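PDB 6IF7: chitin binding protein from Tectaria macrodonta, which probably acts as a copper-dependent lytic polysaccharide monooxygenase of family AA10, binds chitin and is known as an insecticidal fern protein. Local coordinates for residues A29-L33 with S34-A38. Residues are numbered along the deposited sequence; the frame is centred on the assembly and turned at random.
Sequences AAVAL and SGTQA
Val31 and Gly35 meet where helix 25-34 runs out and the chain turns into helix 36-40: a helix C-terminus ending at a glycine of positive phi, in the helical region that follows the first strand of the AA10 fold. The last turn is closed by two backbone bonds. The bond from Ser34 N to Ala30 O, 2.9 Å, is almost straight (173°), whereas that from Gly35 N to Val31 O, at 2.7 Å, is bent to 134°, consistent with the chain beginning to leave the helix. Gly35 then takes a phi of 79°, which a residue without a side chain adopts readily.

Packing is close on the inner side. Ala30 is small enough to nestle against Trp81 and, with Val31 and Ser34, against Phe39 of the next helix. Ser34, partly exposed, suits the border of this packed side because its short side chain puts OG in hydrogen bonds with Lys70 O and Gly73 N, tying the helix end to that loop. The other side is looser: Ala32 and Leu33 are exposed, although Leu33 touches Arg72. Past the bend the side chains of Val31 and Thr36 cross at a slant, and Val31 CG1, anti to its own N (chi1 180°), meets Thr36 CG2 at 4.0 Å, one methyl against another.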
loop_
_atom_site.group_PDB
_atom_site.type_symbol
_atom_site.label_atom_id
_atom_site.label_comp_id
_atom_site.label_asym_id
_atom_site.label_seq_id
_atom_site.Cartn_x
_atom_site.Cartn_y
_atom_site.Cartn_z
ATOM N N ALA A 29 16.756 1.571 -6.105
ATOM C CA ALA A 29 17.118 0.546 -5.132
ATOM C C ALA A 29 16.137 -0.627 -5.160
ATOM O O ALA A 29 16.551 -1.787 -5.185
ATOM C CB ALA A 29 17.186 1.145 -3.734
ATOM N N ALA A 30 14.842 -0.313 -5.194
ATOM C CA ALA A 30 13.786 -1.334 -5.195
ATOM C C ALA A 30 13.797 -2.237 -6.450
ATOM O O ALA A 30 13.626 -3.467 -6.348
ATOM C CB ALA A 30 12.415 -0.681 -5.031
ATOM N N VAL A 31 13.965 -1.621 -7.619
ATOM C CA VAL A 31 14.011 -2.359 -8.876
ATOM C C VAL A 31 15.337 -3.132 -8.987
ATOM O O VAL A 31 15.358 -4.269 -9.448
ATOM C CB VAL A 31 13.806 -1.439 -10.101
ATOM C CG1 VAL A 31 13.869 -2.248 -11.399
ATOM C CG2 VAL A 31 12.475 -0.671 -10.020
ATOM N N ALA A 32 16.433 -2.528 -8.542
ATOM C CA ALA A 32 17.697 -3.238 -8.476
ATOM C C ALA A 32 17.552 -4.533 -7.656
ATOM O O ALA A 32 18.068 -5.580 -8.062
ATOM C CB ALA A 32 18.787 -2.342 -7.912
ATOM N N LEU A 33 16.816 -4.486 -6.544
ATOM C CA LEU A 33 16.628 -5.679 -5.709
ATOM C C LEU A 33 15.647 -6.714 -6.284
ATOM O O LEU A 33 15.981 -7.900 -6.399
ATOM C CB LEU A 33 16.182 -5.279 -4.303
ATOM C CG LEU A 33 16.380 -6.356 -3.228
ATOM C CD1 LEU A 33 17.871 -6.620 -2.996
ATOM C CD2 LEU A 33 15.697 -5.937 -1.937
ATOM N N SER A 34 14.437 -6.278 -6.614
ATOM C CA SER A 34 13.394 -7.194 -7.067
ATOM C C SER A 34 13.505 -7.566 -8.565
ATOM O O SER A 34 12.876 -8.539 -9.000
ATOM C CB SER A 34 11.984 -6.625 -6.759
ATOM O OG SER A 34 11.520 -6.961 -5.452
ATOM N N GLY A 35 14.260 -6.786 -9.354
ATOM C CA GLY A 35 14.259 -6.934 -10.809
ATOM C C GLY A 35 13.035 -6.267 -11.413
ATOM O O GLY A 35 12.152 -5.800 -10.697
ATOM N N THR A 36 12.965 -6.231 -12.735
ATOM C CA THR A 36 11.944 -5.429 -13.403
ATOM C C THR A 36 10.578 -6.099 -13.441
ATOM O O THR A 36 9.550 -5.411 -13.352
ATOM C CB THR A 36 12.345 -5.071 -14.851
ATOM O OG1 THR A 36 12.723 -6.267 -15.526
ATOM C CG2 THR A 36 13.497 -4.100 -14.877
ATOM N N GLN A 37 10.553 -7.419 -13.583
ATOM C CA GLN A 37 9.289 -8.096 -13.842
ATOM C C GLN A 37 8.303 -7.891 -12.703
ATOM O O GLN A 37 7.119 -7.689 -12.946
ATOM C CB GLN A 37 9.480 -9.596 -14.126
ATOM C CG GLN A 37 8.210 -10.311 -14.604
ATOM C CD GLN A 37 7.530 -9.617 -15.800
ATOM O OE1 GLN A 37 6.310 -9.432 -15.815
ATOM N NE2 GLN A 37 8.324 -9.209 -16.789
ATOM N N ALA A 38 8.800 -7.930 -11.466
ATOM C CA ALA A 38 7.968 -7.662 -10.281
ATOM C C ALA A 38 7.130 -6.379 -10.447
ATOM O O ALA A 38 5.938 -6.352 -10.088
ATOM C CB ALA A 38 8.839 -7.560 -9.037
#